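Local coordinates for amidohydrolase 3 domain-containing protein (Pyrococcus horikoshii, PDB 3IGH) that probably hydrolyses carbon-nitrogen bonds other than peptide bonds, as a metal-dependent enzyme of the amidohydrolase family, with its natural substrate unknown, at residues G267-R272 and H314-K319; A320-L325 and L342-Q347; G9-S14 and G457-G462. All blocks are in the same frame, centred on the assembly; numbering follows the deposited sequence.

Contact 1 of 3, residues G267-R272 and H314-K319; sequences GSLGAR and HAIGDK. With SO4 (sulfate ion), chain B.
H314 meets the carbonyl oxygen of G267 through its ring edge. H314 NE2 donates to G267 O at 3.0 Å, with an N-H...O angle of 163°. The oxygen lies practically in the imidazole plane. Seen from G267, the donor sits above the carbonyl plane. The other ring nitrogen is used as well: H314 ND1 donates to O4 of a sulfate ion at 2.8 Å. The ring is thus held at two edge atoms, which fixes its rotation. CB of H314 points toward the loop, and CG, anti to the backbone N (chi1 166°), carries the ring on to G267. I316 packs beside this bond. Its CD1 lies 3.4 Å from G267 O, and its CG2 makes the apolar contact with L269 CG at 3.7 Å. Further out, L269 also rests on I371 and V375 of helix 371-375. D266 receives the backbone N-H groups of I316 and G317, which sets the turn between strand 310-315 and helix 318-331. An alanine in place of H314 would probably leave G267 O without this donor and cost the sulfate one of its bonds. Strand 310-315 belongs to the TIM-barrel-type core of the amidohydrolase fold. The sulfate, probably from the crystallisation liquor, is also bonded by K262, H67 and H339. This cluster of donors is consistent with an anion-binding pocket of the barrel.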
ATOM      1  N   GLY A 267     -18.356 -26.945  -0.995  1.00 34.37           N
ATOM      2  CA  GLY A 267     -17.614 -27.333  -2.190  1.00 28.27           C
ATOM      3  C   GLY A 267     -18.401 -26.978  -3.435  1.00 35.84           C
ATOM      4  O   GLY A 267     -18.988 -25.892  -3.526  1.00 29.45           O
ATOM      5  N   SER A 268     -18.464 -27.918  -4.371  1.00 28.95           N
ATOM      6  CA  SER A 268     -19.087 -27.660  -5.669  1.00 31.75           C
ATOM      7  C   SER A 268     -20.175 -28.679  -6.000  1.00 29.50           C
ATOM      8  O   SER A 268     -20.189 -29.782  -5.457  1.00 31.55           O
ATOM      9  CB  SER A 268     -18.012 -27.664  -6.764  1.00 35.67           C
ATOM     10  OG  SER A 268     -17.385 -28.940  -6.856  1.00 51.59           O
ATOM     11  N   LEU A 269     -21.073 -28.302  -6.902  1.00 28.38           N
ATOM     12  CA  LEU A 269     -22.143 -29.204  -7.337  1.00 34.71           C
ATOM     13  C   LEU A 269     -21.631 -30.391  -8.131  1.00 32.49           C
ATOM     14  O   LEU A 269     -22.186 -31.475  -8.017  1.00 33.30           O
ATOM     15  CB  LEU A 269     -23.223 -28.461  -8.116  1.00 34.16           C
ATOM     16  CG  LEU A 269     -24.076 -27.538  -7.246  1.00 33.42           C
ATOM     17  CD1 LEU A 269     -24.762 -26.514  -8.122  1.00 34.96           C
ATOM     18  CD2 LEU A 269     -25.078 -28.319  -6.373  1.00 30.43           C
ATOM     19  N   GLY A 270     -20.571 -30.182  -8.911  1.00 31.99           N
ATOM     20  CA  GLY A 270     -19.961 -31.254  -9.709  1.00 31.02           C
ATOM     21  C   GLY A 270     -19.509 -32.436  -8.882  1.00 42.60           C
ATOM     22  O   GLY A 270     -19.831 -33.581  -9.195  1.00 36.95           O
ATOM     23  N   ALA A 271     -18.794 -32.139  -7.800  1.00 37.98           N
ATOM     24  CA  ALA A 271     -18.267 -33.156  -6.906  1.00 39.57           C
ATOM     25  C   ALA A 271     -19.281 -33.570  -5.835  1.00 35.42           C
ATOM     26  O   ALA A 271     -18.993 -34.456  -5.022  1.00 37.49           O
ATOM     27  CB  ALA A 271     -16.972 -32.654  -6.252  1.00 39.68           C
ATOM     28  N   ARG A 272     -20.453 -32.928  -5.853  1.00 32.05           N
ATOM     29  CA  ARG A 272     -21.518 -33.104  -4.843  1.00 29.80           C
ATOM     30  C   ARG A 272     -21.058 -32.724  -3.426  1.00 33.71           C
ATOM     31  O   ARG A 272     -21.471 -33.331  -2.438  1.00 33.49           O
ATOM     32  CB  ARG A 272     -22.155 -34.513  -4.876  1.00 32.94           C
ATOM     33  CG  ARG A 272     -22.668 -34.943  -6.260  1.00 35.29           C
ATOM     34  CD  ARG A 272     -23.496 -36.224  -6.181  1.00 39.43           C
ATOM     35  NE  ARG A 272     -23.937 -36.695  -7.496  1.00 44.22           N
ATOM     36  CZ  ARG A 272     -23.193 -37.427  -8.324  1.00 41.21           C
ATOM     37  NH1 ARG A 272     -21.961 -37.784  -7.987  1.00 40.59           N
ATOM     38  NH2 ARG A 272     -23.684 -37.797  -9.500  1.00 41.87           N
ATOM     39  N   HIS A 314     -17.401 -17.944  -0.486  1.00 28.37           N
ATOM     40  CA  HIS A 314     -17.878 -18.943  -1.450  1.00 28.45           C
ATOM     41  C   HIS A 314     -19.091 -19.664  -0.858  1.00 32.86           C
ATOM     42  O   HIS A 314     -19.002 -20.247   0.228  1.00 32.41           O
ATOM     43  CB  HIS A 314     -16.720 -19.918  -1.706  1.00 29.02           C
ATOM     44  CG  HIS A 314     -17.092 -21.198  -2.402  1.00 33.22           C
ATOM     45  ND1 HIS A 314     -16.515 -21.580  -3.595  1.00 39.22           N
ATOM     46  CD2 HIS A 314     -17.911 -22.218  -2.041  1.00 35.65           C
ATOM     47  CE1 HIS A 314     -16.985 -22.760  -3.954  1.00 38.97           C
ATOM     48  NE2 HIS A 314     -17.845 -23.165  -3.036  1.00 37.40           N
ATOM     49  N   ALA A 315     -20.209 -19.628  -1.578  1.00 30.89           N
ATOM     50  CA  ALA A 315     -21.394 -20.430  -1.239  1.00 30.55           C
ATOM     51  C   ALA A 315     -22.089 -20.886  -2.519  1.00 29.62           C
ATOM     52  O   ALA A 315     -22.673 -20.079  -3.229  1.00 28.56           O
ATOM     53  CB  ALA A 315     -22.362 -19.634  -0.367  1.00 25.81           C
ATOM     54  N   ILE A 316     -22.019 -22.182  -2.804  1.00 30.41           N
ATOM     55  CA  ILE A 316     -22.643 -22.735  -4.007  1.00 31.37           C
ATOM     56  C   ILE A 316     -24.028 -23.313  -3.662  1.00 28.34           C
ATOM     57  O   ILE A 316     -25.034 -22.922  -4.253  1.00 31.17           O
ATOM     58  CB  ILE A 316     -21.678 -23.737  -4.714  1.00 30.47           C
ATOM     59  CG1 ILE A 316     -20.523 -22.949  -5.340  1.00 26.08           C
ATOM     60  CG2 ILE A 316     -22.391 -24.537  -5.813  1.00 27.64           C
ATOM     61  CD1 ILE A 316     -19.511 -23.773  -6.130  1.00 33.24           C
ATOM     62  N   GLY A 317     -24.080 -24.210  -2.684  1.00 28.12           N
ATOM     63  CA  GLY A 317     -25.346 -24.827  -2.275  1.00 30.70           C
ATOM     64  C   GLY A 317     -26.255 -23.859  -1.545  1.00 33.61           C
ATOM     65  O   GLY A 317     -25.798 -22.827  -1.031  1.00 30.25           O
ATOM     66  N   ASP A 318     -27.546 -24.176  -1.496  1.00 30.66           N
ATOM     67  CA  ASP A 318     -28.507 -23.271  -0.870  1.00 32.34           C
ATOM     68  C   ASP A 318     -28.374 -23.233   0.657  1.00 31.33           C
ATOM     69  O   ASP A 318     -28.613 -22.193   1.271  1.00 33.17           O
ATOM     70  CB  ASP A 318     -29.945 -23.594  -1.290  1.00 32.04           C
ATOM     71  CG  ASP A 318     -30.447 -24.900  -0.713  1.00 35.26           C
ATOM     72  OD1 ASP A 318     -29.878 -25.974  -1.019  1.00 33.11           O
ATOM     73  OD2 ASP A 318     -31.415 -24.842   0.063  1.00 32.80           O
ATOM     74  N   LYS A 319     -27.977 -24.349   1.263  1.00 31.11           N
ATOM     75  CA  LYS A 319     -27.725 -24.352   2.712  1.00 35.76           C
ATOM     76  C   LYS A 319     -26.432 -23.604   3.044  1.00 32.51           C
ATOM     77  O   LYS A 319     -26.352 -22.922   4.059  1.00 34.57           O
ATOM     78  CB  LYS A 319     -27.685 -25.768   3.286  1.00 32.12           C
ATOM     79  CG  LYS A 319     -27.675 -25.808   4.809  1.00 36.21           C
ATOM     80  CD  LYS A 319     -27.755 -27.234   5.339  1.00 38.87           C
ATOM     81  CE  LYS A 319     -28.283 -27.226   6.770  1.00 54.22           C
ATOM     82  NZ  LYS A 319     -28.533 -28.604   7.279  1.00 61.51           N
TER
HETATM   83  S   SO4 B   1     -13.808 -20.619  -5.824  1.00 55.65           S
HETATM   84  O1  SO4 B   1     -12.663 -19.780  -6.117  1.00 45.31           O
HETATM   85  O2  SO4 B   1     -14.458 -20.986  -7.073  1.00 62.11           O
HETATM   86  O3  SO4 B   1     -13.351 -21.839  -5.174  1.00 61.71           O
HETATM   87  O4  SO4 B   1     -14.752 -19.873  -4.983  1.00 50.26           O

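Contact 2 of 3, residues A320-L325 and L342-Q347; sequences ALDVAL and LVRDDQ. With SO4 (sulfate ion), chain G.
D322 and R344 join two successive helices of the TIM-barrel-type amidohydrolase fold, 318-331 and 345-354, in a salt-bridge network with D346. The tightly packed part is mostly apolar. CG of L321, anti to the backbone N (chi1 -179°), comes to lie beside the Q347 amide. CD2 of L321 touches CG2 of V343 at 3.6 Å and OE1 of Q347 at 3.5 Å. I337 of strand 336-337 lies against L321 and L325 as well. The polar part begins beside this patch and runs toward the more open side. R344 grips D322 end-on: NH2 meets OD2 at 3.0 Å and NH1 meets OD1 at 3.1 Å. The carboxylate is turned 47° against the guanidinium plane. R344 also grips D346 side-on through NE and NH1, so one guanidinium serves both carboxylates at adjacent edges. D318 takes NH2 as a further partner. These acids would probably keep R344 charged. Q347 lies over one guanidinium face, its CD above the centre. Its NE2 bonds D318 O and makes a weak bond to D322 OD1. Farthest from helix 318-331, D345 is exposed, and a sulfate ion sits at the start of helix 345-354. It accepts from D345 N at 2.9 Å and from W382. The Q347 amide is held at its other end too: OE1 accepts from R344 N at 2.9 Å, in the carbonyl plane and on a lone pair.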
ATOM      1  N   ALA A 320     -25.431 -23.725   2.174  1.00 31.43           N
ATOM      2  CA  ALA A 320     -24.184 -22.975   2.321  1.00 31.60           C
ATOM      3  C   ALA A 320     -24.447 -21.481   2.310  1.00 30.17           C
ATOM      4  O   ALA A 320     -23.802 -20.728   3.040  1.00 30.63           O
ATOM      5  CB  ALA A 320     -23.252 -23.319   1.213  1.00 30.50           C
ATOM      6  N   LEU A 321     -25.391 -21.064   1.469  1.00 30.02           N
ATOM      7  CA  LEU A 321     -25.821 -19.681   1.413  1.00 30.50           C
ATOM      8  C   LEU A 321     -26.447 -19.214   2.732  1.00 37.24           C
ATOM      9  O   LEU A 321     -26.181 -18.085   3.168  1.00 33.70           O
ATOM     10  CB  LEU A 321     -26.780 -19.451   0.242  1.00 30.39           C
ATOM     11  CG  LEU A 321     -27.289 -18.017   0.065  1.00 30.05           C
ATOM     12  CD1 LEU A 321     -26.135 -17.028  -0.135  1.00 36.45           C
ATOM     13  CD2 LEU A 321     -28.247 -17.947  -1.097  1.00 33.63           C
ATOM     14  N   ASP A 322     -27.261 -20.074   3.357  1.00 34.53           N
ATOM     15  CA  ASP A 322     -27.805 -19.793   4.699  1.00 37.71           C
ATOM     16  C   ASP A 322     -26.672 -19.512   5.683  1.00 26.85           C
ATOM     17  O   ASP A 322     -26.733 -18.543   6.435  1.00 34.66           O
ATOM     18  CB  ASP A 322     -28.649 -20.961   5.238  1.00 35.32           C
ATOM     19  CG  ASP A 322     -29.993 -21.109   4.541  1.00 45.25           C
ATOM     20  OD1 ASP A 322     -30.613 -20.091   4.180  1.00 44.60           O
ATOM     21  OD2 ASP A 322     -30.447 -22.266   4.379  1.00 48.06           O
ATOM     22  N   VAL A 323     -25.649 -20.367   5.654  1.00 30.82           N
ATOM     23  CA  VAL A 323     -24.474 -20.251   6.507  1.00 32.47           C
ATOM     24  C   VAL A 323     -23.741 -18.930   6.242  1.00 36.57           C
ATOM     25  O   VAL A 323     -23.419 -18.204   7.182  1.00 30.73           O
ATOM     26  CB  VAL A 323     -23.519 -21.462   6.326  1.00 35.57           C
ATOM     27  CG1 VAL A 323     -22.207 -21.275   7.096  1.00 29.92           C
ATOM     28  CG2 VAL A 323     -24.209 -22.756   6.753  1.00 38.26           C
ATOM     29  N   ALA A 324     -23.506 -18.614   4.967  1.00 30.54           N
ATOM     30  CA  ALA A 324     -22.852 -17.351   4.591  1.00 29.32           C
ATOM     31  C   ALA A 324     -23.660 -16.153   5.049  1.00 26.40           C
ATOM     32  O   ALA A 324     -23.098 -15.191   5.595  1.00 29.62           O
ATOM     33  CB  ALA A 324     -22.604 -17.277   3.072  1.00 28.59           C
ATOM     34  N   LEU A 325     -24.977 -16.213   4.851  1.00 30.01           N
ATOM     35  CA  LEU A 325     -25.838 -15.111   5.260  1.00 31.02           C
ATOM     36  C   LEU A 325     -25.881 -14.968   6.798  1.00 33.18           C
ATOM     37  O   LEU A 325     -25.941 -13.850   7.305  1.00 31.48           O
ATOM     38  CB  LEU A 325     -27.244 -15.241   4.652  1.00 26.52           C
ATOM     39  CG  LEU A 325     -27.367 -15.114   3.118  1.00 31.60           C
ATOM     40  CD1 LEU A 325     -28.777 -15.439   2.646  1.00 33.12           C
ATOM     41  CD2 LEU A 325     -26.961 -13.738   2.619  1.00 36.24           C
ATOM     42  N   LEU A 342     -27.222 -21.641  -6.123  1.00 28.99           N
ATOM     43  CA  LEU A 342     -28.553 -22.113  -5.762  1.00 30.67           C
ATOM     44  C   LEU A 342     -29.126 -21.186  -4.696  1.00 33.55           C
ATOM     45  O   LEU A 342     -28.641 -21.174  -3.560  1.00 36.53           O
ATOM     46  CB  LEU A 342     -28.466 -23.521  -5.186  1.00 33.55           C
ATOM     47  CG  LEU A 342     -28.567 -24.759  -6.069  1.00 48.30           C
ATOM     48  CD1 LEU A 342     -28.759 -25.953  -5.173  1.00 44.62           C
ATOM     49  CD2 LEU A 342     -29.741 -24.651  -6.992  1.00 42.75           C
ATOM     50  N   VAL A 343     -30.126 -20.397  -5.073  1.00 31.02           N
ATOM     51  CA  VAL A 343     -30.774 -19.448  -4.166  1.00 35.68           C
ATOM     52  C   VAL A 343     -32.280 -19.721  -4.158  1.00 34.70           C
ATOM     53  O   VAL A 343     -32.918 -19.655  -5.204  1.00 34.97           O
ATOM     54  CB  VAL A 343     -30.532 -17.979  -4.607  1.00 40.08           C
ATOM     55  CG1 VAL A 343     -31.265 -17.003  -3.690  1.00 33.20           C
ATOM     56  CG2 VAL A 343     -29.030 -17.659  -4.648  1.00 25.95           C
ATOM     57  N   ARG A 344     -32.834 -20.025  -2.984  1.00 35.27           N
ATOM     58  CA  ARG A 344     -34.278 -20.282  -2.831  1.00 38.87           C
ATOM     59  C   ARG A 344     -35.063 -18.974  -2.873  1.00 37.35           C
ATOM     60  O   ARG A 344     -34.494 -17.919  -2.609  1.00 35.83           O
ATOM     61  CB  ARG A 344     -34.557 -20.980  -1.500  1.00 33.82           C
ATOM     62  CG  ARG A 344     -33.750 -22.231  -1.228  1.00 36.41           C
ATOM     63  CD  ARG A 344     -34.242 -22.946   0.042  1.00 38.64           C
ATOM     64  NE  ARG A 344     -34.200 -22.062   1.206  1.00 32.28           N
ATOM     65  CZ  ARG A 344     -33.221 -22.043   2.111  1.00 31.69           C
ATOM     66  NH1 ARG A 344     -33.282 -21.186   3.113  1.00 33.31           N
ATOM     67  NH2 ARG A 344     -32.183 -22.871   2.020  1.00 35.55           N
ATOM     68  N   ASP A 345     -36.366 -19.042  -3.169  1.00 41.62           N
ATOM     69  CA  ASP A 345     -37.227 -17.843  -3.189  1.00 42.22           C
ATOM     70  C   ASP A 345     -37.186 -17.074  -1.865  1.00 42.74           C
ATOM     71  O   ASP A 345     -37.188 -15.843  -1.866  1.00 43.04           O
ATOM     72  CB  ASP A 345     -38.692 -18.183  -3.531  1.00 46.41           C
ATOM     73  CG  ASP A 345     -38.880 -18.701  -4.959  1.00 64.61           C
ATOM     74  OD1 ASP A 345     -40.054 -18.890  -5.356  1.00 60.86           O
ATOM     75  OD2 ASP A 345     -37.884 -18.931  -5.685  1.00 54.14           O
ATOM     76  N   ASP A 346     -37.124 -17.803  -0.748  1.00 45.05           N
ATOM     77  CA  ASP A 346     -37.065 -17.193   0.589  1.00 53.00           C
ATOM     78  C   ASP A 346     -35.736 -16.480   0.886  1.00 55.20           C
ATOM     79  O   ASP A 346     -35.686 -15.537   1.684  1.00 58.77           O
ATOM     80  CB  ASP A 346     -37.387 -18.228   1.676  1.00 58.27           C
ATOM     81  CG  ASP A 346     -36.466 -19.442   1.635  1.00 59.36           C
ATOM     82  OD1 ASP A 346     -35.330 -19.359   2.151  1.00 75.09           O
ATOM     83  OD2 ASP A 346     -36.893 -20.492   1.115  1.00 77.20           O
ATOM     84  N   GLN A 347     -34.669 -16.928   0.231  1.00 50.72           N
ATOM     85  CA  GLN A 347     -33.342 -16.352   0.429  1.00 46.39           C
ATOM     86  C   GLN A 347     -33.144 -15.028  -0.311  1.00 44.30           C
ATOM     87  O   GLN A 347     -32.240 -14.262   0.026  1.00 45.01           O
ATOM     88  CB  GLN A 347     -32.268 -17.355   0.014  1.00 38.95           C
ATOM     89  CG  GLN A 347     -32.109 -18.509   0.983  1.00 33.72           C
ATOM     90  CD  GLN A 347     -31.133 -19.535   0.495  1.00 35.78           C
ATOM     91  OE1 GLN A 347     -31.155 -19.920  -0.672  1.00 35.43           O
ATOM     92  NE2 GLN A 347     -30.264 -19.997   1.384  1.00 35.96           N
TER
HETATM   93  S   SO4 G   6     -38.759 -21.789  -2.424  0.75 62.14           S
HETATM   94  O1  SO4 G   6     -37.936 -21.492  -3.588  0.75 53.94           O
HETATM   95  O2  SO4 G   6     -38.374 -23.085  -1.871  0.75 61.87           O
HETATM   96  O3  SO4 G   6     -38.557 -20.775  -1.386  0.75 57.96           O
HETATM   97  O4  SO4 G   6     -40.160 -21.815  -2.837  0.75 60.71           O

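Contact 3 of 3, residues G9-S14 and G457-G462; sequences GTIYTS and GKLEPG
T13 has OG1 between its backbone N and carbonyl carbon (chi1 69°), which leaves CG2 anti to the carbonyl carbon and 3.5 Å from L459 O. S14 holds OG anti to its backbone N (chi1 -179°), on the side where K458 lies. The two residues form a classic beta bulge, in which both face K19 of the neighbouring strand 19-21. Strand 10-14 runs between strands 19-21 and 58-68. The loop 457-462, which precedes strand 467-470, packs against its end. The contact therefore brings N-terminal and C-terminal parts of the chain together.

One backbone bond ties the loop to the bulge. L459 N donates to T13 O at 2.9 Å, and the bond is nearly straight at 166°. The same oxygen also touches K458, whose CA is 3.4 Å from T13 O. The CD1 branch of L459 reaches Y12 O at 3.6 Å. It makes a more distant apolar contact with CG2 of I11, at 4.2 Å, and the two side chains cross at about a right angle. V59 and P61 of strand 58-68 also touch L459, so this leucine joins the loop to two strands.

L459 O, next to the T13 methyl, is buried by the contact and has no polar partner in the model. E460 passes across T13, and its CG approaches T13 OG1. K19 flanks E460 as well. K458 was modelled in two conformers. In the one given here, NZ donates to S14 OG at 2.8 Å, a tentative bond, and may also make a cation-pi interaction with Y445. S14 OG is also bonded to P17 O. The carboxylate of E460 ends beside the serine, with OE1 3.6 Å from S14 CB.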
ATOM      1  N   GLY A   9     -16.006  10.172 -31.735  1.00 54.57           N
ATOM      2  CA  GLY A   9     -16.358   8.774 -31.572  1.00 48.98           C
ATOM      3  C   GLY A   9     -17.576   8.650 -30.700  1.00 41.72           C
ATOM      4  O   GLY A   9     -18.138   9.650 -30.257  1.00 46.25           O
ATOM      5  N   THR A  10     -17.992   7.414 -30.459  1.00 37.51           N
ATOM      6  CA  THR A  10     -19.153   7.163 -29.625  1.00 43.30           C
ATOM      7  C   THR A  10     -18.671   6.484 -28.353  1.00 42.69           C
ATOM      8  O   THR A  10     -18.235   5.327 -28.367  1.00 43.52           O
ATOM      9  CB  THR A  10     -20.192   6.303 -30.361  1.00 46.60           C
ATOM     10  OG1 THR A  10     -20.675   7.022 -31.503  1.00 49.30           O
ATOM     11  CG2 THR A  10     -21.362   5.961 -29.454  1.00 43.72           C
ATOM     12  N   ILE A  11     -18.741   7.226 -27.258  1.00 44.54           N
ATOM     13  CA  ILE A  11     -18.203   6.761 -25.989  1.00 41.06           C
ATOM     14  C   ILE A  11     -19.350   6.466 -25.046  1.00 34.99           C
ATOM     15  O   ILE A  11     -20.089   7.366 -24.668  1.00 36.33           O
ATOM     16  CB  ILE A  11     -17.260   7.813 -25.360  1.00 38.84           C
ATOM     17  CG1 ILE A  11     -16.108   8.124 -26.324  1.00 38.73           C
ATOM     18  CG2 ILE A  11     -16.728   7.317 -24.006  1.00 38.86           C
ATOM     19  CD1 ILE A  11     -15.689   9.568 -26.333  1.00 46.64           C
ATOM     20  N   TYR A  12     -19.501   5.193 -24.682  1.00 38.08           N
ATOM     21  CA  TYR A  12     -20.467   4.796 -23.653  1.00 34.23           C
ATOM     22  C   TYR A  12     -19.828   5.013 -22.290  1.00 36.84           C
ATOM     23  O   TYR A  12     -18.785   4.436 -21.999  1.00 41.40           O
ATOM     24  CB  TYR A  12     -20.861   3.323 -23.815  1.00 38.00           C
ATOM     25  CG  TYR A  12     -21.721   3.056 -25.029  1.00 44.23           C
ATOM     26  CD1 TYR A  12     -23.102   3.199 -24.965  1.00 40.87           C
ATOM     27  CD2 TYR A  12     -21.153   2.674 -26.245  1.00 43.60           C
ATOM     28  CE1 TYR A  12     -23.902   2.963 -26.075  1.00 47.64           C
ATOM     29  CE2 TYR A  12     -21.946   2.439 -27.363  1.00 51.92           C
ATOM     30  CZ  TYR A  12     -23.322   2.586 -27.268  1.00 49.33           C
ATOM     31  OH  TYR A  12     -24.129   2.360 -28.364  1.00 55.20           O
ATOM     32  N   THR A  13     -20.446   5.853 -21.466  1.00 35.83           N
ATOM     33  CA  THR A  13     -19.902   6.153 -20.148  1.00 39.94           C
ATOM     34  C   THR A  13     -20.592   5.343 -19.069  1.00 43.62           C
ATOM     35  O   THR A  13     -20.053   5.185 -17.979  1.00 37.64           O
ATOM     36  CB  THR A  13     -20.006   7.656 -19.779  1.00 42.08           C
ATOM     37  OG1 THR A  13     -21.379   8.016 -19.582  1.00 46.45           O
ATOM     38  CG2 THR A  13     -19.376   8.534 -20.863  1.00 37.75           C
ATOM     39  N   SER A  14     -21.789   4.846 -19.376  1.00 36.96           N
ATOM     40  CA  SER A  14     -22.598   4.089 -18.421  1.00 41.51           C
ATOM     41  C   SER A  14     -23.577   3.217 -19.201  1.00 43.79           C
ATOM     42  O   SER A  14     -23.997   3.586 -20.302  1.00 41.12           O
ATOM     43  CB  SER A  14     -23.349   5.053 -17.494  1.00 41.11           C
ATOM     44  OG  SER A  14     -24.131   4.363 -16.548  1.00 52.38           O
ATOM     45  N   GLY A 457     -15.493   1.504 -13.398  1.00 35.36           N
ATOM     46  CA  GLY A 457     -16.698   0.873 -13.933  1.00 30.14           C
ATOM     47  C   GLY A 457     -17.541   1.760 -14.827  1.00 32.58           C
ATOM     48  O   GLY A 457     -18.369   1.260 -15.595  1.00 35.09           O
ATOM     49  N   LYS A 458     -17.340   3.074 -14.707  1.00 33.53           N
ATOM     50  CA  LYS A 458     -18.001   4.057 -15.569  0.50 38.75           C
ATOM     51  C   LYS A 458     -16.953   4.971 -16.202  1.00 40.25           C
ATOM     52  O   LYS A 458     -15.807   5.007 -15.757  1.00 39.13           O
ATOM     53  CB  LYS A 458     -19.010   4.889 -14.774  0.50 40.19           C
ATOM     54  CG  LYS A 458     -20.264   4.137 -14.338  0.50 41.81           C
ATOM     55  CD  LYS A 458     -21.265   5.089 -13.689  0.50 42.56           C
ATOM     56  CE  LYS A 458     -22.391   4.342 -12.988  0.50 54.24           C
ATOM     57  NZ  LYS A 458     -23.325   3.663 -13.929  0.50 53.80           N
ATOM     58  N   LEU A 459     -17.325   5.699 -17.252  1.00 33.07           N
ATOM     59  CA  LEU A 459     -16.372   6.652 -17.842  1.00 37.13           C
ATOM     60  C   LEU A 459     -16.874   8.081 -17.641  1.00 38.25           C
ATOM     61  O   LEU A 459     -16.770   8.938 -18.518  1.00 44.04           O
ATOM     62  CB  LEU A 459     -16.045   6.318 -19.310  1.00 35.26           C
ATOM     63  CG  LEU A 459     -15.279   5.015 -19.592  1.00 36.58           C
ATOM     64  CD1 LEU A 459     -15.314   4.668 -21.083  1.00 36.00           C
ATOM     65  CD2 LEU A 459     -13.820   5.042 -19.073  1.00 33.83           C
ATOM     66  N   GLU A 460     -17.430   8.310 -16.455  1.00 44.66           N
ATOM     67  CA  GLU A 460     -17.876   9.629 -16.019  1.00 45.63           C
ATOM     68  C   GLU A 460     -16.726  10.274 -15.244  1.00 45.23           C
ATOM     69  O   GLU A 460     -15.809   9.560 -14.826  1.00 39.50           O
ATOM     70  CB  GLU A 460     -19.126   9.483 -15.146  1.00 43.80           C
ATOM     71  CG  GLU A 460     -20.366   9.092 -15.947  1.00 57.81           C
ATOM     72  CD  GLU A 460     -21.511   8.568 -15.092  1.00 66.49           C
ATOM     73  OE1 GLU A 460     -22.469   8.014 -15.676  1.00 77.20           O
ATOM     74  OE2 GLU A 460     -21.462   8.704 -13.849  1.00 62.59           O
ATOM     75  N   PRO A 461     -16.741  11.620 -15.090  1.00 45.91           N
ATOM     76  CA  PRO A 461     -15.726  12.319 -14.278  1.00 44.37           C
ATOM     77  C   PRO A 461     -15.512  11.733 -12.874  1.00 41.48           C
ATOM     78  O   PRO A 461     -16.476  11.412 -12.179  1.00 41.96           O
ATOM     79  CB  PRO A 461     -16.275  13.751 -14.193  1.00 46.08           C
ATOM     80  CG  PRO A 461     -17.029  13.920 -15.468  1.00 48.27           C
ATOM     81  CD  PRO A 461     -17.677  12.579 -15.720  1.00 44.61           C
ATOM     82  N   GLY A 462     -14.246  11.572 -12.487  1.00 43.61           N
ATOM     83  CA  GLY A 462     -13.899  10.981 -11.197  1.00 45.64           C
ATOM     84  C   GLY A 462     -13.479   9.521 -11.307  1.00 48.41           C
ATOM     85  O   GLY A 462     -12.734   9.015 -10.465  1.00 51.72           O
TER

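Overall arrangement
Contacts 1 and 2 are neighbours, with centres 11 Å apart. They follow one another along the chain and share helix 318-331. D318, at the start of that helix, links them directly. Contact 3 is remote, its centre 37 Å from that of contact 1 and 35 Å from that of contact 2. Its segments are 443 residues apart, and both other contacts are nested inside the loop it closes. Contacts 1 and 3 lie on opposite sides of the chain's centre. Thus contacts 1 and 2 connect adjacent parts of the barrel, whereas contact 3 brings together parts of the chain near its two ends.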